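Local coordinates for Succinylglutamatedesuccinylase/aspartoacylase (Rhodobacter sphaeroides 2.4.1, PDB 3CDX), which is probably a metal-dependent hydrolase of linear amides, related to succinylglutamate desuccinylase and aspartoacylase, and carries a bound calcium ion in this crystal, at residues Ala173-Ala178 against Val209-Glu214; Ala179-Ala184 against Gly245-Ala250; Ala272-Leu277 against Ile297-Asp302. One frame throughout, in Å; residues are numbered along the deposited sequence.

Contact 1: Ala173-Ala178 against Val209-Glu214; sequences ARTLAA and VSLGTE
Val-209, the first residue of strand 209-214, turns its side chain toward helix 173-178 and divides its two methyls between neighbouring helix residues. CG2 lies over one face of the Arg-174 guanidinium, 3.7 Å above its plane and displaced toward the rim, nearest to NH1. CG of the arginine is anti to its backbone N (chi1 -154°), the chain runs on extended to NE, and the two side chains cross at about a right angle. CG1 of Val-209 faces Thr-175 OG1 and approaches Ala-178 more loosely. At Ser-210 it is the backbone that meets the helix: its carbonyl O stands 3.4 Å from Thr-175 CG2, while its amide is bridged to Thr-175 by a water. That water donates to Thr-175 OG1 at 2.7 Å and accepts from Ser-210 N at 3.0 Å. The threonine hydroxyl also hydrogen-bonds Leu-171 O one helical turn back, so a buried polar group is satisfied on two fronts. Leu-211 completes the interface with both branches. CD2 packs 4.1 Å from Thr-175 CG2, and CD1 sits 4.2 Å from Ala-178 CB, next to the carbonyl of that residue. No direct hydrogen bond joins segments 173-178 and 209-214, whose axes approach to 8.3 Å and run in broadly similar directions, 40° apart. Strand 144-148 lies beside strand 209-214 in parallel pairing, its Ile-144 touching both Ala-178 and Val-209. This is the helix-on-sheet packing of an alpha/beta catalytic domain, as in the zinc carboxypeptidase-like (M14) family.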
ATOM      1  N   ALA A 173       9.708  46.382 -10.911  1.00 37.36           N
ATOM      2  CA  ALA A 173       8.633  47.366 -11.026  1.00 37.15           C
ATOM      3  C   ALA A 173       7.476  46.800 -11.821  1.00 36.85           C
ATOM      4  O   ALA A 173       6.298  47.009 -11.487  1.00 37.33           O
ATOM      5  CB  ALA A 173       9.145  48.636 -11.694  1.00 37.47           C
ATOM      6  N   ARG A 174       7.809  46.117 -12.910  1.00 36.01           N
ATOM      7  CA  ARG A 174       6.793  45.571 -13.779  1.00 35.73           C
ATOM      8  C   ARG A 174       5.991  44.465 -13.086  1.00 34.36           C
ATOM      9  O   ARG A 174       4.781  44.378 -13.251  1.00 34.04           O
ATOM     10  CB  ARG A 174       7.441  45.027 -15.034  1.00 36.55           C
ATOM     11  CG  ARG A 174       6.472  45.054 -16.165  1.00 41.41           C
ATOM     12  CD  ARG A 174       7.043  44.562 -17.466  1.00 47.52           C
ATOM     13  NE  ARG A 174       5.923  44.261 -18.352  1.00 51.52           N
ATOM     14  CZ  ARG A 174       5.986  43.420 -19.374  1.00 54.60           C
ATOM     15  NH1 ARG A 174       7.133  42.790 -19.643  1.00 54.94           N
ATOM     16  NH2 ARG A 174       4.901  43.196 -20.114  1.00 55.93           N
ATOM     17  N   THR A 175       6.683  43.620 -12.327  1.00 32.90           N
ATOM     18  CA  THR A 175       6.034  42.548 -11.570  1.00 31.99           C
ATOM     19  C   THR A 175       5.254  43.115 -10.369  1.00 31.38           C
ATOM     20  O   THR A 175       4.087  42.767 -10.175  1.00 30.92           O
ATOM     21  CB  THR A 175       7.027  41.443 -11.142  1.00 32.84           C
ATOM     22  OG1 THR A 175       7.858  41.077 -12.270  1.00 30.79           O
ATOM     23  CG2 THR A 175       6.242  40.201 -10.592  1.00 30.41           C
ATOM     24  N   LEU A 176       5.860  44.047  -9.632  1.00 30.79           N
ATOM     25  CA  LEU A 176       5.144  44.748  -8.538  1.00 30.36           C
ATOM     26  C   LEU A 176       3.831  45.376  -8.990  1.00 29.34           C
ATOM     27  O   LEU A 176       2.800  45.290  -8.305  1.00 28.85           O
ATOM     28  CB  LEU A 176       6.034  45.799  -7.891  1.00 29.79           C
ATOM     29  CG  LEU A 176       7.172  45.279  -7.002  1.00 32.47           C
ATOM     30  CD1 LEU A 176       8.138  46.418  -6.696  1.00 32.92           C
ATOM     31  CD2 LEU A 176       6.622  44.648  -5.713  1.00 33.61           C
ATOM     32  N   ALA A 177       3.859  45.949 -10.176  1.00 28.29           N
ATOM     33  CA  ALA A 177       2.685  46.597 -10.738  1.00 27.96           C
ATOM     34  C   ALA A 177       1.598  45.603 -11.093  1.00 27.48           C
ATOM     35  O   ALA A 177       0.411  45.914 -10.999  1.00 28.19           O
ATOM     36  CB  ALA A 177       3.076  47.384 -11.971  1.00 27.74           C
ATOM     37  N   ALA A 178       1.989  44.415 -11.553  1.00 27.83           N
ATOM     38  CA  ALA A 178       0.992  43.412 -11.912  1.00 27.45           C
ATOM     39  C   ALA A 178       0.354  42.869 -10.634  1.00 26.44           C
ATOM     40  O   ALA A 178      -0.857  42.643 -10.585  1.00 26.07           O
ATOM     41  CB  ALA A 178       1.625  42.288 -12.769  1.00 27.84           C
ATOM     42  N   VAL A 209       6.988  37.885 -16.951  1.00 27.30           N
ATOM     43  CA  VAL A 209       6.425  38.368 -15.675  1.00 28.08           C
ATOM     44  C   VAL A 209       5.672  37.225 -14.967  1.00 27.51           C
ATOM     45  O   VAL A 209       4.810  36.599 -15.549  1.00 27.77           O
ATOM     46  CB  VAL A 209       5.501  39.574 -15.867  1.00 27.99           C
ATOM     47  CG1 VAL A 209       4.885  39.965 -14.569  1.00 28.61           C
ATOM     48  CG2 VAL A 209       6.303  40.778 -16.475  1.00 29.67           C
ATOM     49  N   SER A 210       6.043  36.937 -13.732  1.00 27.65           N
ATOM     50  CA  SER A 210       5.506  35.790 -13.017  1.00 27.48           C
ATOM     51  C   SER A 210       4.886  36.238 -11.680  1.00 27.32           C
ATOM     52  O   SER A 210       5.564  36.872 -10.841  1.00 26.88           O
ATOM     53  CB  SER A 210       6.670  34.808 -12.786  1.00 28.47           C
ATOM     54  OG  SER A 210       6.391  33.831 -11.808  1.00 29.21           O
ATOM     55  N   LEU A 211       3.603  35.918 -11.500  1.00 26.59           N
ATOM     56  CA  LEU A 211       2.907  36.042 -10.218  1.00 26.69           C
ATOM     57  C   LEU A 211       2.526  34.665  -9.688  1.00 26.00           C
ATOM     58  O   LEU A 211       2.122  33.790 -10.453  1.00 26.00           O
ATOM     59  CB  LEU A 211       1.622  36.864 -10.378  1.00 26.98           C
ATOM     60  CG  LEU A 211       1.707  38.382 -10.492  1.00 29.45           C
ATOM     61  CD1 LEU A 211       0.254  38.971 -10.527  1.00 29.21           C
ATOM     62  CD2 LEU A 211       2.541  38.975  -9.328  1.00 30.08           C
ATOM     63  N   GLY A 212       2.633  34.484  -8.381  1.00 25.41           N
ATOM     64  CA  GLY A 212       2.048  33.327  -7.712  1.00 25.62           C
ATOM     65  C   GLY A 212       0.861  33.852  -6.924  1.00 25.98           C
ATOM     66  O   GLY A 212       0.725  35.080  -6.777  1.00 24.19           O
ATOM     67  N   THR A 213       0.020  32.928  -6.428  1.00 25.91           N
ATOM     68  CA  THR A 213      -0.973  33.228  -5.380  1.00 26.17           C
ATOM     69  C   THR A 213      -0.910  32.255  -4.210  1.00 26.54           C
ATOM     70  O   THR A 213      -0.397  31.134  -4.347  1.00 25.78           O
ATOM     71  CB  THR A 213      -2.410  33.284  -5.911  1.00 27.07           C
ATOM     72  OG1 THR A 213      -2.919  31.962  -6.110  1.00 26.99           O
ATOM     73  CG2 THR A 213      -2.487  34.050  -7.232  1.00 24.02           C
ATOM     74  N   GLU A 214      -1.330  32.736  -3.028  1.00 26.22           N
ATOM     75  CA  GLU A 214      -1.674  31.887  -1.918  1.00 26.04           C
ATOM     76  C   GLU A 214      -3.069  32.324  -1.467  1.00 26.14           C
ATOM     77  O   GLU A 214      -3.244  33.378  -0.835  1.00 27.12           O
ATOM     78  CB  GLU A 214      -0.615  31.958  -0.814  1.00 27.06           C
ATOM     79  CG  GLU A 214       0.811  31.386  -1.184  1.00 25.95           C
ATOM     80  CD  GLU A 214       0.812  29.908  -1.630  1.00 28.69           C
ATOM     81  OE1 GLU A 214      -0.170  29.184  -1.369  1.00 28.29           O
ATOM     82  OE2 GLU A 214       1.818  29.458  -2.230  1.00 29.07           O
TER
HETATM   83  O   HOH W   1       8.362  38.419 -12.452  1.00 25.10           O

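Contact 2: Ala179-Ala184 against Gly245-Ala250; sequences AEAFGA and GTPETA
Thr-249 CG2 and the ring of Pro-247 press against the last turn of helix 169-182, largely against its carbonyl oxygens. The threonine methyl lies 3.5 Å from Glu-180 O and 3.7 Å from Ala-181 O. Pro-247 applies two ring atoms to one residue, CB 3.6 Å from Ala-181 O and CG 3.8 Å from Ala-181 CB. Just beyond, Gly-183 leaves helical geometry with a positive phi of 77°, and its CA comes to within 4.6 Å of Thr-249 CA. A side chain at Gly-183 would point at the loop and crowd Thr-249 CG2. The contact thus lays an irregular loop, which leads from helix 223-239 to strand 259-271, across the C-terminal end of a helix of the alpha/beta domain. No hydrogen bond passes directly between the two segments; polar groups around them make the connections. Thr-249 OG1, between the backbone N and carbonyl carbon (chi1 63°), hydrogen-bonds Ala-256 O, with CG2 anti to the carbonyl carbon, beside the backbone N, where it meets the helix carbonyls. Asn-235 of helix 223-239 donates through ND2 to Phe-182 O and Glu-248 O, and Arg-231 joins Gly-183 O to Ala-250 O through its two terminal nitrogens.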
ATOM      1  N   ALA A 179       1.180  42.666  -9.600  1.00 26.82           N
ATOM      2  CA  ALA A 179       0.680  42.273  -8.281  1.00 26.73           C
ATOM      3  C   ALA A 179      -0.357  43.284  -7.768  1.00 27.99           C
ATOM      4  O   ALA A 179      -1.434  42.882  -7.325  1.00 27.88           O
ATOM      5  CB  ALA A 179       1.818  42.111  -7.308  1.00 26.60           C
ATOM      6  N   GLU A 180      -0.057  44.592  -7.891  1.00 28.57           N
ATOM      7  CA  GLU A 180      -0.946  45.656  -7.445  1.00 29.71           C
ATOM      8  C   GLU A 180      -2.291  45.575  -8.182  1.00 28.18           C
ATOM      9  O   GLU A 180      -3.352  45.648  -7.549  1.00 27.43           O
ATOM     10  CB  GLU A 180      -0.302  47.067  -7.594  1.00 28.81           C
ATOM     11  CG  GLU A 180       0.789  47.327  -6.586  1.00 33.03           C
ATOM     12  CD  GLU A 180       1.549  48.648  -6.790  1.00 35.43           C
ATOM     13  OE1 GLU A 180       0.982  49.593  -7.414  1.00 39.73           O
ATOM     14  OE2 GLU A 180       2.716  48.740  -6.306  1.00 40.10           O
ATOM     15  N   ALA A 181      -2.244  45.414  -9.504  1.00 27.66           N
ATOM     16  CA  ALA A 181      -3.465  45.243 -10.302  1.00 27.22           C
ATOM     17  C   ALA A 181      -4.286  44.005  -9.881  1.00 27.83           C
ATOM     18  O   ALA A 181      -5.516  44.088  -9.706  1.00 27.25           O
ATOM     19  CB  ALA A 181      -3.119  45.144 -11.782  1.00 27.63           C
ATOM     20  N   PHE A 182      -3.611  42.867  -9.683  1.00 27.15           N
ATOM     21  CA  PHE A 182      -4.319  41.639  -9.241  1.00 27.16           C
ATOM     22  C   PHE A 182      -5.177  42.015  -8.011  1.00 26.63           C
ATOM     23  O   PHE A 182      -6.333  41.656  -7.936  1.00 27.13           O
ATOM     24  CB  PHE A 182      -3.335  40.486  -8.927  1.00 26.74           C
ATOM     25  CG  PHE A 182      -4.012  39.149  -8.568  1.00 27.13           C
ATOM     26  CD1 PHE A 182      -4.093  38.116  -9.510  1.00 28.30           C
ATOM     27  CD2 PHE A 182      -4.555  38.933  -7.296  1.00 25.18           C
ATOM     28  CE1 PHE A 182      -4.720  36.860  -9.172  1.00 26.73           C
ATOM     29  CE2 PHE A 182      -5.177  37.697  -6.954  1.00 28.00           C
ATOM     30  CZ  PHE A 182      -5.265  36.671  -7.892  1.00 23.82           C
ATOM     31  N   GLY A 183      -4.600  42.760  -7.068  1.00 27.84           N
ATOM     32  CA  GLY A 183      -5.387  43.369  -5.979  1.00 28.20           C
ATOM     33  C   GLY A 183      -5.819  42.450  -4.857  1.00 28.62           C
ATOM     34  O   GLY A 183      -6.965  42.543  -4.374  1.00 29.61           O
ATOM     35  N   ALA A 184      -4.915  41.565  -4.427  1.00 28.40           N
ATOM     36  CA  ALA A 184      -5.150  40.775  -3.219  1.00 27.64           C
ATOM     37  C   ALA A 184      -4.766  41.656  -2.020  1.00 27.77           C
ATOM     38  O   ALA A 184      -3.995  42.606  -2.174  1.00 28.42           O
ATOM     39  CB  ALA A 184      -4.342  39.491  -3.242  1.00 26.28           C
ATOM     40  N   GLY A 245     -11.408  47.790 -19.284  1.00 38.89           N
ATOM     41  CA  GLY A 245     -11.692  48.257 -17.950  1.00 37.71           C
ATOM     42  C   GLY A 245     -10.430  48.488 -17.187  1.00 37.56           C
ATOM     43  O   GLY A 245      -9.338  48.375 -17.740  1.00 37.49           O
ATOM     44  N   THR A 246     -10.599  48.828 -15.910  1.00 37.85           N
ATOM     45  CA  THR A 246      -9.499  49.083 -15.003  1.00 38.34           C
ATOM     46  C   THR A 246      -9.627  48.152 -13.775  1.00 38.09           C
ATOM     47  O   THR A 246     -10.726  47.840 -13.349  1.00 38.21           O
ATOM     48  CB  THR A 246      -9.417  50.603 -14.600  1.00 39.02           C
ATOM     49  OG1 THR A 246     -10.205  50.856 -13.440  1.00 39.70           O
ATOM     50  CG2 THR A 246      -9.895  51.544 -15.740  1.00 40.20           C
ATOM     51  N   PRO A 247      -8.496  47.684 -13.217  1.00 38.87           N
ATOM     52  CA  PRO A 247      -8.554  46.792 -12.044  1.00 38.41           C
ATOM     53  C   PRO A 247      -9.399  47.330 -10.879  1.00 38.22           C
ATOM     54  O   PRO A 247      -9.409  48.538 -10.611  1.00 38.44           O
ATOM     55  CB  PRO A 247      -7.094  46.689 -11.629  1.00 37.90           C
ATOM     56  CG  PRO A 247      -6.374  46.810 -12.937  1.00 39.84           C
ATOM     57  CD  PRO A 247      -7.102  47.930 -13.626  1.00 38.44           C
ATOM     58  N   GLU A 248     -10.117  46.427 -10.215  1.00 37.49           N
ATOM     59  CA  GLU A 248     -10.784  46.730  -8.951  1.00 36.76           C
ATOM     60  C   GLU A 248      -9.973  46.148  -7.787  1.00 35.98           C
ATOM     61  O   GLU A 248      -9.763  44.918  -7.679  1.00 34.92           O
ATOM     62  CB  GLU A 248     -12.247  46.252  -8.948  1.00 37.28           C
ATOM     63  CG  GLU A 248     -12.969  46.451  -7.577  1.00 40.40           C
ATOM     64  CD  GLU A 248     -12.899  47.911  -7.064  1.00 44.85           C
ATOM     65  OE1 GLU A 248     -13.576  48.781  -7.655  1.00 47.13           O
ATOM     66  OE2 GLU A 248     -12.178  48.194  -6.082  1.00 44.48           O
ATOM     67  N   THR A 249      -9.505  47.041  -6.925  1.00 35.12           N
ATOM     68  CA  THR A 249      -8.493  46.704  -5.930  1.00 34.26           C
ATOM     69  C   THR A 249      -8.917  47.070  -4.510  1.00 34.47           C
ATOM     70  O   THR A 249      -8.111  46.970  -3.574  1.00 34.12           O
ATOM     71  CB  THR A 249      -7.147  47.393  -6.270  1.00 34.89           C
ATOM     72  OG1 THR A 249      -7.297  48.815  -6.218  1.00 35.09           O
ATOM     73  CG2 THR A 249      -6.633  46.996  -7.676  1.00 33.70           C
ATOM     74  N   ALA A 250     -10.165  47.526  -4.358  1.00 34.20           N
ATOM     75  CA  ALA A 250     -10.757  47.829  -3.054  1.00 34.76           C
ATOM     76  C   ALA A 250     -10.720  46.559  -2.203  1.00 35.09           C
ATOM     77  O   ALA A 250     -10.973  45.471  -2.694  1.00 33.65           O
ATOM     78  CB  ALA A 250     -12.216  48.337  -3.212  1.00 34.41           C
TER

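Contact 3: Ala272-Leu277 against Ile297-Asp302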
ATOM      1  N   ALA A 272       8.725  23.771  14.273  1.00 32.44           N
ATOM      2  CA  ALA A 272       8.515  22.734  15.292  1.00 31.73           C
ATOM      3  C   ALA A 272       9.808  21.923  15.584  1.00 31.55           C
ATOM      4  O   ALA A 272      10.326  21.241  14.681  1.00 31.14           O
ATOM      5  CB  ALA A 272       7.384  21.781  14.856  1.00 31.42           C
ATOM      6  N   PRO A 273      10.328  21.984  16.832  1.00 30.74           N
ATOM      7  CA  PRO A 273      11.522  21.176  17.120  1.00 31.01           C
ATOM      8  C   PRO A 273      11.188  19.739  17.461  1.00 30.73           C
ATOM      9  O   PRO A 273      12.071  18.878  17.488  1.00 30.54           O
ATOM     10  CB  PRO A 273      12.133  21.876  18.347  1.00 31.35           C
ATOM     11  CG  PRO A 273      11.178  23.017  18.710  1.00 30.20           C
ATOM     12  CD  PRO A 273       9.922  22.792  17.996  1.00 30.59           C
ATOM     13  N   ARG A 274       9.923  19.487  17.770  1.00 30.01           N
ATOM     14  CA  ARG A 274       9.499  18.150  18.113  1.00 30.43           C
ATOM     15  C   ARG A 274       8.205  17.822  17.387  1.00 29.54           C
ATOM     16  O   ARG A 274       7.418  18.710  17.045  1.00 29.37           O
ATOM     17  CB  ARG A 274       9.334  17.966  19.636  1.00 31.19           C
ATOM     18  CG  ARG A 274      10.608  18.106  20.506  1.00 34.70           C
ATOM     19  CD  ARG A 274      11.646  16.956  20.353  1.00 39.74           C
ATOM     20  NE  ARG A 274      12.895  17.306  21.033  1.00 43.94           N
ATOM     21  CZ  ARG A 274      14.111  16.811  20.765  1.00 48.91           C
ATOM     22  NH1 ARG A 274      14.305  15.911  19.807  1.00 49.20           N
ATOM     23  NH2 ARG A 274      15.157  17.237  21.471  1.00 50.83           N
ATOM     24  N   THR A 275       8.013  16.538  17.122  1.00 29.36           N
ATOM     25  CA  THR A 275       6.714  16.036  16.675  1.00 28.87           C
ATOM     26  C   THR A 275       5.680  16.060  17.818  1.00 28.81           C
ATOM     27  O   THR A 275       5.938  15.584  18.922  1.00 29.27           O
ATOM     28  CB  THR A 275       6.892  14.655  16.054  1.00 28.39           C
ATOM     29  OG1 THR A 275       7.731  14.800  14.902  1.00 26.55           O
ATOM     30  CG2 THR A 275       5.524  14.040  15.618  1.00 28.93           C
ATOM     31  N   GLY A 276       4.532  16.676  17.580  1.00 28.52           N
ATOM     32  CA  GLY A 276       3.448  16.580  18.536  1.00 27.54           C
ATOM     33  C   GLY A 276       2.238  17.358  18.069  1.00 27.26           C
ATOM     34  O   GLY A 276       2.129  17.672  16.897  1.00 27.73           O
ATOM     35  N   LEU A 277       1.351  17.682  19.001  1.00 27.02           N
ATOM     36  CA  LEU A 277       0.087  18.346  18.711  1.00 26.62           C
ATOM     37  C   LEU A 277       0.240  19.852  18.952  1.00 26.75           C
ATOM     38  O   LEU A 277       0.293  20.332  20.104  1.00 26.19           O
ATOM     39  CB  LEU A 277      -1.051  17.727  19.560  1.00 26.39           C
ATOM     40  CG  LEU A 277      -2.454  18.395  19.540  1.00 27.57           C
ATOM     41  CD1 LEU A 277      -2.873  18.857  18.157  1.00 23.76           C
ATOM     42  CD2 LEU A 277      -3.533  17.463  20.120  1.00 26.63           C
ATOM     43  N   ILE A 297       3.444  22.834  21.651  1.00 27.97           N
ATOM     44  CA  ILE A 297       3.394  21.470  21.160  1.00 28.55           C
ATOM     45  C   ILE A 297       3.092  20.606  22.365  1.00 28.43           C
ATOM     46  O   ILE A 297       3.895  20.568  23.312  1.00 27.80           O
ATOM     47  CB  ILE A 297       4.725  21.028  20.555  1.00 28.36           C
ATOM     48  CG1 ILE A 297       5.047  21.831  19.285  1.00 28.25           C
ATOM     49  CG2 ILE A 297       4.729  19.523  20.367  1.00 27.48           C
ATOM     50  CD1 ILE A 297       6.451  21.502  18.669  1.00 29.47           C
ATOM     51  N   HIS A 298       1.927  19.954  22.324  1.00 27.81           N
ATOM     52  CA  HIS A 298       1.465  19.091  23.384  1.00 26.78           C
ATOM     53  C   HIS A 298       1.990  17.691  23.121  1.00 27.19           C
ATOM     54  O   HIS A 298       2.093  17.260  21.936  1.00 26.56           O
ATOM     55  CB  HIS A 298      -0.079  19.111  23.445  1.00 27.02           C
ATOM     56  CG  HIS A 298      -0.668  20.459  23.771  1.00 27.65           C
ATOM     57  ND1 HIS A 298      -1.042  20.818  25.050  1.00 28.17           N
ATOM     58  CD2 HIS A 298      -0.930  21.538  22.992  1.00 27.32           C
ATOM     59  CE1 HIS A 298      -1.516  22.054  25.041  1.00 28.62           C
ATOM     60  NE2 HIS A 298      -1.458  22.515  23.805  1.00 24.94           N
ATOM     61  N   PHE A 299       2.346  16.989  24.211  1.00 26.79           N
ATOM     62  CA  PHE A 299       2.760  15.587  24.158  1.00 27.99           C
ATOM     63  C   PHE A 299       1.676  14.708  24.764  1.00 28.56           C
ATOM     64  O   PHE A 299       1.788  14.216  25.905  1.00 28.53           O
ATOM     65  CB  PHE A 299       4.149  15.399  24.789  1.00 28.38           C
ATOM     66  CG  PHE A 299       5.170  16.348  24.204  1.00 29.44           C
ATOM     67  CD1 PHE A 299       5.700  16.112  22.916  1.00 30.49           C
ATOM     68  CD2 PHE A 299       5.511  17.521  24.879  1.00 29.26           C
ATOM     69  CE1 PHE A 299       6.592  17.025  22.324  1.00 30.92           C
ATOM     70  CE2 PHE A 299       6.430  18.427  24.320  1.00 29.83           C
ATOM     71  CZ  PHE A 299       6.967  18.191  23.044  1.00 30.48           C
ATOM     72  N   VAL A 300       0.607  14.521  23.984  1.00 28.72           N
ATOM     73  CA  VAL A 300      -0.595  13.867  24.518  1.00 29.33           C
ATOM     74  C   VAL A 300      -0.396  12.398  24.786  1.00 29.89           C
ATOM     75  O   VAL A 300      -1.213  11.788  25.452  1.00 30.09           O
ATOM     76  CB  VAL A 300      -1.846  14.091  23.645  1.00 29.12           C
ATOM     77  CG1 VAL A 300      -2.070  15.589  23.463  1.00 28.52           C
ATOM     78  CG2 VAL A 300      -1.736  13.332  22.302  1.00 29.87           C
ATOM     79  N   GLU A 301       0.722  11.853  24.295  1.00 30.35           N
ATOM     80  CA  GLU A 301       1.104  10.467  24.547  1.00 31.62           C
ATOM     81  C   GLU A 301       1.666  10.271  25.953  1.00 31.80           C
ATOM     82  O   GLU A 301       1.838   9.137  26.380  1.00 32.03           O
ATOM     83  CB  GLU A 301       2.127   9.976  23.495  1.00 32.45           C
ATOM     84  CG  GLU A 301       3.467  10.728  23.470  1.00 34.53           C
ATOM     85  CD  GLU A 301       3.446  12.007  22.613  1.00 39.63           C
ATOM     86  OE1 GLU A 301       4.515  12.635  22.465  1.00 42.81           O
ATOM     87  OE2 GLU A 301       2.384  12.390  22.073  1.00 41.34           O
ATOM     88  N   ASP A 302       1.947  11.384  26.644  1.00 31.98           N
ATOM     89  CA  ASP A 302       2.519  11.408  27.999  1.00 33.09           C
ATOM     90  C   ASP A 302       1.521  11.924  29.010  1.00 32.80           C
ATOM     91  O   ASP A 302       0.873  12.927  28.761  1.00 32.84           O
ATOM     92  CB  ASP A 302       3.693  12.402  28.082  1.00 32.17           C
ATOM     93  CG  ASP A 302       4.978  11.871  27.475  1.00 35.43           C
ATOM     94  OD1 ASP A 302       4.973  10.735  26.978  1.00 36.06           O
ATOM     95  OD2 ASP A 302       6.009  12.610  27.506  1.00 39.67           O
TER
HETATM   96  O   HOH W   2       4.444  13.566  19.805  1.00 35.29           O
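Leu-277 O receives the shortest direct polar bond, from His-298 N at 2.8 Å, nearly straight at 178° with the donor above the carbonyl plane. Two further groups crowd the same oxygen: Ile-297 CA makes a CA-H...O contact, and the His-298 ring presents its edge, CD2 3.4 Å away. The return bond, Leu-277 N to His-298 O at 3.1 Å, lies in the carbonyl plane and completes an antiparallel hydrogen-bonded pair. Beyond this pair the chains part, and residues 272-276 bend back alongside the side chain of Ile-297. Its CG1 is anti to the carbonyl carbon (chi1 -66°), and CD1 beyond it meets Arg-274 O at 3.4 Å, Pro-273 CD at 3.8 Å and Ala-272 CB. Its CG2 lies 3.7 Å from Gly-276 CA, where any side chain would clash. An alanine for Ile-297 would probably open a gap beside Ala-272, Pro-273 and Gly-276, leaving that bend without its apolar packing. Phe-299 turns its ring edge to Arg-274 CB, 4.0 Å from CE1. A water donates to both Thr-275 O and Glu-301 OE1, tying the loop to the type I turn 299-302. Leu-277, on the sheet face it shares with His-298, packs CD2 on Val-300 CG1, and Gln-70 of the second subunit covers both. Arg-274 NH1 forms a salt bridge with Asp-302 OD1 of the third subunit, and the reverse pair repeats it. His-298 NE2 is held by Glu-279, which would probably stabilise a protonated imidazole. Backbone pairing and apolar packing thus join the segments, while the Arg-274 and Asp-302 charges serve the third-subunit interface.

Contacts 1 and 2 use successive parts of helix 169-182, and their centres are about 12 Å apart. They touch directly: Leu-211 CD2 lies 3.8 Å from Ala-179 CB, and Thr-213 CG2 lies 3.9 Å from Phe-182 CZ, so the helix is shared between the strand of contact 1 and the loop of contact 2. Contact 1 is nearer the metal site, with the Ser-210 side chain about 13 Å from the calcium ion held by His-63, Glu-66 and His-149; contact 2 lies away from it. Contact 3 belongs to a separate antiparallel sheet, its centre about 38 Å from that of contact 1 and about 42 Å from that of contact 2, and meets two neighbouring subunits.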